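Long-range contacts in putative cytoplasmic protein (PDB 4IQN), which is of unknown function but belongs to the DUF5066 family and is probably a cytoplasmic protein of Salmonella: residues Y69-I74 against D129-Q134; D93-Y98 against A152-N157; P123-I128 against A135-I140; N157-A162 against A205-E210. All coordinates share one frame; numbering follows the deposited sequence.

Interaction 1. Residues Y69-I74 against D129-Q134; sequences YNMPVI and DHVGDQ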
# COMPACT_ATOMS: atom_id res chain seq x y z
N TYR B 69 -13.34 -11.34 -3.50
CA TYR B 69 -13.87 -11.29 -2.15
C TYR B 69 -15.08 -10.37 -2.02
O TYR B 69 -15.63 -10.25 -0.95
CB TYR B 69 -12.80 -10.82 -1.17
CG TYR B 69 -11.69 -11.78 -0.86
CD1 TYR B 69 -10.67 -12.02 -1.78
CD2 TYR B 69 -11.64 -12.42 0.36
CE1 TYR B 69 -9.63 -12.91 -1.47
CE2 TYR B 69 -10.61 -13.26 0.69
CZ TYR B 69 -9.60 -13.50 -0.22
OH TYR B 69 -8.58 -14.37 0.14
N ASN B 70 -15.50 -9.73 -3.10
CA ASN B 70 -16.55 -8.71 -3.03
C ASN B 70 -16.19 -7.52 -2.15
O ASN B 70 -17.04 -6.96 -1.45
CB ASN B 70 -17.92 -9.31 -2.62
CG ASN B 70 -19.07 -8.55 -3.23
OD1 ASN B 70 -18.94 -7.94 -4.31
ND2 ASN B 70 -20.20 -8.57 -2.59
N MSE B 71 -14.92 -7.13 -2.19
CA MSE B 71 -14.36 -6.11 -1.32
C MSE B 71 -13.48 -5.22 -2.17
O MSE B 71 -12.88 -5.67 -3.18
CB MSE B 71 -13.51 -6.73 -0.18
CG MSE B 71 -14.36 -7.58 0.78
SE MSE B 71 -13.27 -8.45 2.19
CE MSE B 71 -13.07 -6.92 3.40
N PRO B 72 -13.36 -3.96 -1.78
CA PRO B 72 -12.56 -3.01 -2.60
C PRO B 72 -11.06 -3.28 -2.49
O PRO B 72 -10.64 -4.10 -1.70
CB PRO B 72 -12.95 -1.65 -2.04
CG PRO B 72 -13.36 -1.93 -0.63
CD PRO B 72 -13.98 -3.29 -0.63
N VAL B 73 -10.31 -2.60 -3.32
CA VAL B 73 -8.90 -2.70 -3.40
C VAL B 73 -8.26 -1.29 -3.41
O VAL B 73 -7.28 -1.04 -2.72
CB VAL B 73 -8.49 -3.46 -4.67
CG1 VAL B 73 -6.98 -3.61 -4.70
CG2 VAL B 73 -9.17 -4.80 -4.78
N ILE B 74 -8.82 -0.38 -4.19
CA ILE B 74 -8.24 0.92 -4.42
C ILE B 74 -9.22 2.05 -4.04
O ILE B 74 -9.10 3.19 -4.51
CB ILE B 74 -7.80 1.08 -5.90
CG1 ILE B 74 -8.96 0.86 -6.89
CG2 ILE B 74 -6.69 0.10 -6.21
CD1 ILE B 74 -8.63 1.21 -8.33
N ASP B 129 -6.86 -1.38 0.17
CA ASP B 129 -7.92 -2.07 0.91
C ASP B 129 -7.72 -3.58 0.82
O ASP B 129 -7.50 -4.13 -0.25
CB ASP B 129 -9.28 -1.68 0.37
CG ASP B 129 -9.52 -0.20 0.48
OD1 ASP B 129 -9.66 0.26 1.65
OD2 ASP B 129 -9.53 0.49 -0.58
N HIS B 130 -7.80 -4.23 1.98
CA HIS B 130 -7.35 -5.61 2.16
C HIS B 130 -8.52 -6.47 2.59
O HIS B 130 -9.62 -5.97 2.95
CB HIS B 130 -6.18 -5.62 3.17
CG HIS B 130 -5.56 -6.97 3.38
ND1 HIS B 130 -5.21 -7.80 2.35
CD2 HIS B 130 -5.21 -7.61 4.52
CE1 HIS B 130 -4.70 -8.92 2.85
NE2 HIS B 130 -4.70 -8.82 4.16
N VAL B 131 -8.31 -7.76 2.51
CA VAL B 131 -9.29 -8.77 2.87
C VAL B 131 -9.18 -9.28 4.32
O VAL B 131 -9.97 -10.09 4.74
CB VAL B 131 -9.24 -9.97 1.91
CG1 VAL B 131 -9.51 -9.52 0.50
CG2 VAL B 131 -7.92 -10.73 2.03
N GLY B 132 -8.18 -8.81 5.06
CA GLY B 132 -8.01 -9.20 6.48
C GLY B 132 -7.61 -7.99 7.28
O GLY B 132 -7.70 -6.88 6.80
N ASP B 133 -7.14 -8.21 8.49
CA ASP B 133 -6.87 -7.09 9.40
C ASP B 133 -5.52 -6.40 9.22
O ASP B 133 -5.36 -5.28 9.67
CB ASP B 133 -7.06 -7.56 10.83
CG ASP B 133 -8.48 -7.98 11.09
OD1 ASP B 133 -9.40 -7.12 10.95
OD2 ASP B 133 -8.67 -9.18 11.40
N GLN B 134 -4.55 -7.03 8.59
CA GLN B 134 -3.27 -6.35 8.41
C GLN B 134 -3.43 -5.16 7.49
O GLN B 134 -4.31 -5.17 6.61
CB GLN B 134 -2.21 -7.28 7.83
CG GLN B 134 -1.87 -8.46 8.72
CD GLN B 134 -0.68 -9.26 8.20
OE1 GLN B 134 -0.28 -9.14 7.04
NE2 GLN B 134 -0.09 -10.04 9.08
O HOH W 1 -11.22 -4.35 1.15
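Val131 sets its CG1 methyl squarely over one face of the Tyr69 ring, a CH-pi contact with CG1 3.5 Å from the ring centroid and only 14° off the normal. With chi1 at -59°, CG1 lies opposite Val131's own carbonyl carbon and is carried above the middle of the ring, while CG2 drops toward CZ at the far end. In the conformer described, Met71 (a selenomethionine) comes in beside this pair, and the bend at chi3 turns its CE methyl to the carbonyl of His130. Helix 166-175 adds Ile173, which touches both Tyr69 and Val131.

Further along, the two loops run nearly antiparallel, and Asp129 N donates to Val73 O at 2.9 Å. That bond is bent, 142° at the hydrogen, with the donor above the carbonyl plane. A water bridges two carbonyls, donating to Pro72 O and His130 O, each at 2.9 Å. Asp129 spends OD1 on Thr76. The loop before helix 75-78 is thus tied to the hairpin turn by one direct backbone bond and a shared water, with the CH-pi contact of Val131 on Tyr69 beside them.

Interaction 2. Residues D93-Y98 against A152-N157; sequences DEEAYY and ARMERN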
# COMPACT_ATOMS: atom_id res chain seq x y z
N ASP B 93 0.12 5.91 12.12
CA ASP B 93 -0.03 6.17 13.57
C ASP B 93 -1.20 5.43 14.22
O ASP B 93 -1.04 4.90 15.30
CB ASP B 93 -0.09 7.67 13.86
CG ASP B 93 1.14 8.40 13.35
OD1 ASP B 93 1.14 8.78 12.17
OD2 ASP B 93 2.12 8.58 14.12
N GLU B 94 -2.37 5.42 13.58
CA GLU B 94 -3.54 4.74 14.12
C GLU B 94 -3.28 3.25 14.36
O GLU B 94 -3.58 2.74 15.45
CB GLU B 94 -4.77 4.91 13.21
CG GLU B 94 -5.29 6.34 13.11
CD GLU B 94 -6.36 6.71 14.14
OE1 GLU B 94 -6.93 5.81 14.78
OE2 GLU B 94 -6.64 7.88 14.30
N GLU B 95 -2.70 2.57 13.39
CA GLU B 95 -2.39 1.15 13.57
C GLU B 95 -1.39 1.00 14.70
O GLU B 95 -1.55 0.12 15.53
CB GLU B 95 -1.81 0.53 12.31
CG GLU B 95 -1.48 -0.97 12.45
CD GLU B 95 -2.70 -1.88 12.51
OE1 GLU B 95 -3.82 -1.46 12.13
OE2 GLU B 95 -2.52 -3.05 12.93
N ALA B 96 -0.39 1.88 14.76
CA ALA B 96 0.62 1.80 15.80
C ALA B 96 0.05 2.03 17.20
O ALA B 96 0.52 1.42 18.18
CB ALA B 96 1.75 2.79 15.54
N TYR B 97 -0.92 2.93 17.29
CA TYR B 97 -1.59 3.26 18.54
C TYR B 97 -2.37 2.02 19.04
O TYR B 97 -2.37 1.69 20.23
CB TYR B 97 -2.52 4.43 18.29
CG TYR B 97 -3.00 5.23 19.47
CD1 TYR B 97 -2.11 5.95 20.27
CD2 TYR B 97 -4.35 5.38 19.72
CE1 TYR B 97 -2.55 6.75 21.29
CE2 TYR B 97 -4.80 6.20 20.77
CZ TYR B 97 -3.90 6.89 21.53
OH TYR B 97 -4.29 7.70 22.58
N TYR B 98 -3.03 1.36 18.12
CA TYR B 98 -3.70 0.10 18.40
C TYR B 98 -2.66 -0.94 18.85
O TYR B 98 -2.90 -1.75 19.77
CB TYR B 98 -4.48 -0.35 17.14
CG TYR B 98 -4.73 -1.82 17.02
CD1 TYR B 98 -5.58 -2.50 17.90
CD2 TYR B 98 -4.14 -2.53 16.03
CE1 TYR B 98 -5.79 -3.87 17.77
CE2 TYR B 98 -4.35 -3.88 15.87
CZ TYR B 98 -5.17 -4.55 16.74
OH TYR B 98 -5.33 -5.89 16.53
N ALA B 152 4.52 -3.04 1.71
CA ALA B 152 4.78 -3.18 3.13
C ALA B 152 3.50 -3.61 3.80
O ALA B 152 2.41 -3.18 3.44
CB ALA B 152 5.26 -1.87 3.75
N ARG B 153 3.66 -4.47 4.80
CA ARG B 153 2.58 -4.84 5.68
C ARG B 153 2.82 -4.33 7.07
O ARG B 153 3.96 -4.15 7.52
CB ARG B 153 2.36 -6.35 5.70
CG ARG B 153 1.87 -6.92 4.41
CD ARG B 153 1.77 -8.42 4.41
NE ARG B 153 1.12 -8.96 3.22
CZ ARG B 153 -0.10 -9.50 3.20
NH1 ARG B 153 -0.83 -9.63 4.32
NH2 ARG B 153 -0.57 -9.95 2.04
N MSE B 154 1.71 -4.11 7.78
CA MSE B 154 1.76 -3.67 9.16
C MSE B 154 0.70 -4.32 9.97
O MSE B 154 -0.44 -4.45 9.56
CB MSE B 154 1.67 -2.16 9.25
CG MSE B 154 1.87 -1.60 10.67
SE MSE B 154 1.60 0.34 10.59
CE MSE B 154 2.30 0.65 12.39
N GLU B 155 1.08 -4.79 11.14
CA GLU B 155 0.13 -5.36 12.09
C GLU B 155 0.56 -4.95 13.48
O GLU B 155 1.66 -5.32 13.91
CB GLU B 155 0.14 -6.88 11.94
CG GLU B 155 -0.75 -7.67 12.87
CD GLU B 155 -0.60 -9.15 12.60
OE1 GLU B 155 -1.43 -9.65 11.82
OE2 GLU B 155 0.37 -9.80 13.13
N ARG B 156 -0.29 -4.20 14.19
CA ARG B 156 -0.01 -3.75 15.53
C ARG B 156 1.29 -2.94 15.50
O ARG B 156 1.38 -1.95 14.76
CB ARG B 156 0.02 -4.93 16.55
CG ARG B 156 -1.29 -5.67 16.75
CD ARG B 156 -1.12 -6.86 17.68
NE ARG B 156 -2.26 -7.76 17.63
CZ ARG B 156 -2.38 -8.83 16.83
NH1 ARG B 156 -1.42 -9.17 15.96
NH2 ARG B 156 -3.49 -9.57 16.91
N ASN B 157 2.31 -3.42 16.20
CA ASN B 157 3.59 -2.74 16.36
C ASN B 157 4.66 -3.13 15.31
O ASN B 157 5.77 -2.58 15.32
CB ASN B 157 4.12 -2.99 17.77
CG ASN B 157 4.35 -4.44 18.05
OD1 ASN B 157 3.51 -5.29 17.77
ND2 ASN B 157 5.51 -4.74 18.54
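Polar contact between helix 93-99 and the end of strand 151-155 comes down to one bond: Arg156 N donates to Glu95 OE2 at 2.8 Å, nearly straight at 165°, and OE2 accepts with its anti lone pair, the one facing away from the other carboxylate oxygen. Glu95 reaches it by leaving the helix with CG opposite its own N and then bending at chi2, 72°, which swings the carboxylate up to the turn. Within the turn, Arg156 NH1 makes a salt bridge of 3.4 Å with Glu155 OE2, while Glu155 OE1 is taken by Gln134.

The apolar part is carried by Met154 (a selenomethionine). Its extended chain runs antiparallel alongside the Glu95 side chain, with SE 3.8 Å from Glu95 CB, and brings CE to the methyl of Ala96, where CE and CB are also 3.8 Å apart. Phe137 and Phe159 of the neighbouring strands pack on the same side chain, so it lies between Ala96 of the helix and the sheet's aromatics.

On the exposed side, Tyr98 and Arg156 lie across one another: the aliphatic CG of Arg156 meets Tyr98 CE2 at 3.7 Å, and the ring and guanidinium planes are 31° apart. Arg156 and Asn157 form a type II' beta turn joining strands 151-155 and 158-161, with phi positive at Arg156; the carboxylate grips the backbone N-H of that residue, so the helix probably helps to fix the turn.

Interaction 3. Residues P123-I128 against A135-I140; sequences PALIRI and AIFIYI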
# COMPACT_ATOMS: atom_id res chain seq x y z
N PRO B 123 9.37 7.29 3.59
CA PRO B 123 8.68 7.33 2.31
C PRO B 123 7.17 7.43 2.54
O PRO B 123 6.64 7.06 3.58
CB PRO B 123 9.02 6.00 1.70
CG PRO B 123 9.14 5.08 2.87
CD PRO B 123 9.82 5.91 3.89
N ALA B 124 6.49 7.94 1.52
CA ALA B 124 5.05 7.97 1.53
C ALA B 124 4.52 6.53 1.49
O ALA B 124 5.23 5.58 1.06
CB ALA B 124 4.54 8.76 0.33
N LEU B 125 3.27 6.38 1.92
CA LEU B 125 2.50 5.16 1.87
C LEU B 125 1.18 5.35 1.14
O LEU B 125 0.49 6.37 1.35
CB LEU B 125 2.17 4.72 3.29
CG LEU B 125 3.33 4.48 4.24
CD1 LEU B 125 2.77 4.22 5.62
CD2 LEU B 125 4.25 3.34 3.80
N ILE B 126 0.81 4.35 0.35
CA ILE B 126 -0.54 4.29 -0.24
C ILE B 126 -1.22 3.06 0.36
O ILE B 126 -0.70 1.94 0.23
CB ILE B 126 -0.55 4.18 -1.78
CG1 ILE B 126 0.16 5.36 -2.44
CG2 ILE B 126 -1.97 4.05 -2.28
CD1 ILE B 126 0.30 5.21 -3.94
N ARG B 127 -2.33 3.26 1.04
CA ARG B 127 -3.04 2.15 1.65
C ARG B 127 -3.90 1.42 0.61
O ARG B 127 -4.67 2.03 -0.16
CB ARG B 127 -3.88 2.56 2.84
CG ARG B 127 -4.42 1.35 3.61
CD ARG B 127 -4.95 1.64 5.00
NE ARG B 127 -5.27 0.36 5.65
CZ ARG B 127 -5.42 0.17 6.96
NH1 ARG B 127 -5.26 1.15 7.81
NH2 ARG B 127 -5.72 -1.06 7.43
N ILE B 128 -3.76 0.12 0.55
CA ILE B 128 -4.55 -0.77 -0.30
C ILE B 128 -5.60 -1.43 0.59
O ILE B 128 -5.27 -1.95 1.66
CB ILE B 128 -3.64 -1.84 -0.99
CG1 ILE B 128 -2.67 -1.19 -1.98
CG2 ILE B 128 -4.42 -2.97 -1.65
CD1 ILE B 128 -3.33 -0.47 -3.12
N ALA B 135 -2.60 -4.14 7.68
CA ALA B 135 -2.56 -2.97 6.77
C ALA B 135 -1.63 -3.34 5.64
O ALA B 135 -0.55 -3.88 5.86
CB ALA B 135 -2.02 -1.75 7.50
N ILE B 136 -2.04 -3.02 4.43
CA ILE B 136 -1.28 -3.22 3.19
C ILE B 136 -0.96 -1.85 2.60
O ILE B 136 -1.88 -1.06 2.36
CB ILE B 136 -2.10 -4.00 2.15
CG1 ILE B 136 -2.74 -5.28 2.73
CG2 ILE B 136 -1.31 -4.27 0.89
CD1 ILE B 136 -1.74 -6.28 3.25
N PHE B 137 0.31 -1.57 2.42
CA PHE B 137 0.79 -0.32 1.84
C PHE B 137 1.64 -0.51 0.61
O PHE B 137 2.48 -1.41 0.55
CB PHE B 137 1.63 0.47 2.83
CG PHE B 137 0.94 0.79 4.13
CD1 PHE B 137 -0.18 1.63 4.17
CD2 PHE B 137 1.41 0.28 5.32
CE1 PHE B 137 -0.80 1.93 5.36
CE2 PHE B 137 0.82 0.60 6.52
CZ PHE B 137 -0.30 1.41 6.55
N ILE B 138 1.45 0.36 -0.39
CA ILE B 138 2.44 0.54 -1.40
C ILE B 138 3.51 1.45 -0.79
O ILE B 138 3.20 2.51 -0.26
CB ILE B 138 1.89 1.18 -2.70
CG1 ILE B 138 0.65 0.42 -3.19
CG2 ILE B 138 2.99 1.16 -3.72
CD1 ILE B 138 0.08 1.03 -4.43
N TYR B 139 4.74 0.98 -0.75
CA TYR B 139 5.84 1.67 -0.07
C TYR B 139 6.58 2.54 -1.10
O TYR B 139 7.24 2.03 -1.99
CB TYR B 139 6.80 0.61 0.54
CG TYR B 139 7.65 1.08 1.68
CD1 TYR B 139 7.08 1.54 2.86
CD2 TYR B 139 9.05 0.98 1.63
CE1 TYR B 139 7.84 1.96 3.94
CE2 TYR B 139 9.83 1.40 2.69
CZ TYR B 139 9.24 1.87 3.86
OH TYR B 139 10.02 2.29 4.91
N ILE B 140 6.41 3.85 -1.01
CA ILE B 140 6.80 4.73 -2.13
C ILE B 140 8.25 5.14 -2.05
O ILE B 140 8.59 6.21 -1.53
CB ILE B 140 5.91 5.96 -2.19
CG1 ILE B 140 4.43 5.55 -2.26
CG2 ILE B 140 6.28 6.80 -3.40
CD1 ILE B 140 4.05 4.74 -3.46
O HOH W 2 -4.88 -2.16 4.26
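Backbone hydrogen bonds hold this antiparallel beta hairpin, strands 124-128 and 135-140, together. Ile126 and Ile138 form the central hydrogen-bonded pair: Ile138 N donates to Ile126 O at 2.7 Å, and Ile126 N returns a bond to Ile138 O at 3.1 Å, both in the plane of the accepting carbonyl. Ile140 N reaches Ala124 O, and Ile128 N reaches Ile136 O, toward the two ends. Near the turn, a water takes Arg127 NE and Ile136 N as donors and gives a short bond of 2.6 Å to Ile128 O, drawing the guanidinium NE into the backbone network. Beyond it, Arg127 NH1 bonds Tyr90, and the methyl of Ala135 lies over one guanidinium face.

The side chains divide between the two faces of the sheet. One carries the isoleucines, with Ile126 CD1 meeting Ile140 CD1 at 3.8 Å and Ile128 CG1 meeting Ile138 CG1; Leu166 and Tyr169 of helix 166-175 cover Ile128. The other carries Leu125 and Arg127 with the rings of Phe137 and Tyr139. Leu125 splits its methyls between the two rings: CD1 stands 4.0 Å above the centre of Phe137, and CD2 meets the edge of Tyr139. Tyr139 sends its hydroxyl to Glu210 and offers a face to Pro123, whose CG sits off-centre above it, 3.4 Å from Tyr139 CZ.

Interaction 4. Residues N157-A162 against A205-E210; sequences NEFWLA and ALLDLE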
# COMPACT_ATOMS: atom_id res chain seq x y z
N ASN B 157 2.31 -3.42 16.20
CA ASN B 157 3.59 -2.74 16.36
C ASN B 157 4.66 -3.13 15.31
O ASN B 157 5.77 -2.58 15.32
CB ASN B 157 4.12 -2.99 17.77
CG ASN B 157 4.35 -4.44 18.05
OD1 ASN B 157 3.51 -5.29 17.77
ND2 ASN B 157 5.51 -4.74 18.54
N GLU B 158 4.32 -4.11 14.45
CA GLU B 158 5.24 -4.69 13.47
C GLU B 158 4.99 -4.07 12.06
O GLU B 158 3.84 -3.90 11.64
CB GLU B 158 5.08 -6.21 13.41
CG GLU B 158 5.39 -6.96 14.72
CD GLU B 158 6.86 -6.98 15.12
OE1 GLU B 158 7.75 -6.60 14.34
OE2 GLU B 158 7.14 -7.43 16.25
N PHE B 159 6.07 -3.74 11.37
CA PHE B 159 6.02 -3.14 10.03
C PHE B 159 7.13 -3.75 9.21
O PHE B 159 8.29 -3.68 9.61
CB PHE B 159 6.22 -1.62 10.16
CG PHE B 159 6.03 -0.86 8.86
CD1 PHE B 159 6.94 -0.93 7.84
CD2 PHE B 159 4.93 -0.04 8.70
CE1 PHE B 159 6.74 -0.23 6.66
CE2 PHE B 159 4.72 0.67 7.51
CZ PHE B 159 5.60 0.55 6.50
N TRP B 160 6.79 -4.36 8.08
CA TRP B 160 7.77 -5.05 7.27
C TRP B 160 7.52 -5.01 5.77
O TRP B 160 6.38 -4.92 5.31
CB TRP B 160 7.91 -6.54 7.72
CG TRP B 160 6.67 -7.40 7.49
CD1 TRP B 160 6.44 -8.23 6.45
CD2 TRP B 160 5.47 -7.47 8.32
NE1 TRP B 160 5.23 -8.86 6.58
CE2 TRP B 160 4.59 -8.40 7.69
CE3 TRP B 160 5.05 -6.81 9.47
CZ2 TRP B 160 3.35 -8.73 8.22
CZ3 TRP B 160 3.80 -7.13 10.00
CH2 TRP B 160 2.96 -8.10 9.36
N LEU B 161 8.59 -5.19 5.02
CA LEU B 161 8.46 -5.32 3.57
C LEU B 161 7.97 -6.72 3.28
O LEU B 161 8.48 -7.71 3.85
CB LEU B 161 9.75 -5.09 2.83
CG LEU B 161 10.10 -3.76 2.20
CD1 LEU B 161 10.97 -3.99 0.98
CD2 LEU B 161 8.97 -2.85 1.81
N ALA B 162 6.99 -6.80 2.39
CA ALA B 162 6.25 -8.04 2.14
C ALA B 162 6.34 -8.36 0.65
O ALA B 162 7.44 -8.60 0.15
CB ALA B 162 4.82 -7.91 2.64
N ALA B 205 17.55 0.83 4.98
CA ALA B 205 17.80 1.93 5.90
C ALA B 205 16.47 2.62 6.26
O ALA B 205 16.30 3.12 7.37
CB ALA B 205 18.78 2.93 5.29
N LEU B 206 15.53 2.65 5.31
CA LEU B 206 14.20 3.20 5.58
C LEU B 206 13.36 2.32 6.51
O LEU B 206 12.75 2.79 7.47
CB LEU B 206 13.48 3.48 4.26
CG LEU B 206 14.25 4.47 3.35
CD1 LEU B 206 13.51 4.70 2.05
CD2 LEU B 206 14.55 5.80 4.04
N LEU B 207 13.35 1.03 6.23
CA LEU B 207 12.64 0.07 7.05
C LEU B 207 13.14 0.07 8.48
O LEU B 207 12.36 -0.12 9.42
CB LEU B 207 12.72 -1.31 6.44
CG LEU B 207 11.89 -1.44 5.16
CD1 LEU B 207 12.42 -2.58 4.30
CD2 LEU B 207 10.46 -1.62 5.60
N ASP B 208 14.43 0.30 8.66
CA ASP B 208 15.02 0.43 10.01
C ASP B 208 14.41 1.59 10.80
O ASP B 208 14.38 1.53 11.99
CB ASP B 208 16.53 0.64 9.91
CG ASP B 208 17.19 0.87 11.25
OD1 ASP B 208 17.12 -0.04 12.11
OD2 ASP B 208 17.80 1.96 11.43
N LEU B 209 13.92 2.62 10.11
CA LEU B 209 13.31 3.77 10.75
C LEU B 209 11.83 3.59 11.11
O LEU B 209 11.28 4.44 11.80
CB LEU B 209 13.44 4.99 9.84
CG LEU B 209 14.87 5.43 9.53
CD1 LEU B 209 14.86 6.54 8.50
CD2 LEU B 209 15.61 5.87 10.77
N GLU B 210 11.20 2.52 10.63
CA GLU B 210 9.79 2.29 10.85
C GLU B 210 9.57 1.69 12.24
O GLU B 210 9.53 0.45 12.41
CB GLU B 210 9.20 1.41 9.76
CG GLU B 210 9.35 1.94 8.32
CD GLU B 210 8.40 3.05 7.92
OE1 GLU B 210 7.60 3.56 8.77
OE2 GLU B 210 8.50 3.42 6.71
O HOH W 3 8.37 -1.89 13.62
O HOH W 4 10.11 -1.91 11.38
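Phe159 and Glu210 lie one over the other where the edge strand 158-161 of the four-stranded antiparallel sheet meets helix 195-208 and what follows it; Leu207 is on the helix and Glu210 in the loop beyond. The carboxylate plane of Glu210 is only 14° from the plane of the ring, stacked on it, with CD 3.9 Å above the plane and offset toward the rim. Below the carboxylate, Glu210 CG makes a CH-pi contact, 4.1 Å from the ring centroid. The glutamate gets into this position by a bend at chi2, -77°, which lays the carboxylate back along the ring instead of letting it run straight out. Its oxygens are bonded beyond the stack: OE2 takes the hydroxyl of Tyr139 and a salt bridge to Arg41, and OE1 takes the indole N-H of Trp116. These partners probably fix the rotation of the carboxylate, and the arginine probably stabilises its negative charge.

Leu207 approaches the same ring from a different direction. Its CD2 lies at the edge of Phe159, near the ring plane, 4.1 Å from CE1. The other methyl turns to Leu161, and the two leucines cross at about a right angle.

Along the backbone, two waters lie within bonding distance of Glu210 O, one also near Asn157 O and the other near Phe159 O. Back at the stack, Glu210 CG is 3.8 Å from both CD1 and CE1 of Phe159.

How the interactions relate
Interactions 2, 3 and 4 share one four-stranded antiparallel sheet, ordered 124-128, 135-140, 151-155, 158-161. Interaction 3 is its first hairpin, about 12 Å between centres from both interaction 2 and interaction 4; those two lie about 11 Å apart and share Asn157 in the turn between the last two strands. Ala135 N bonds to Met154 O at 2.9 Å, linking interactions 2 and 3, and Tyr139 CE1 packs 3.7 Å from Phe159 CE1, joining 3 to 4. Interaction 1 sits at the hairpin turn: His130 CG packs 3.4 Å from Ile136 CG1, while Gln134 OE1 reaches Arg153 NH1 at 2.8 Å, linking it to interaction 2.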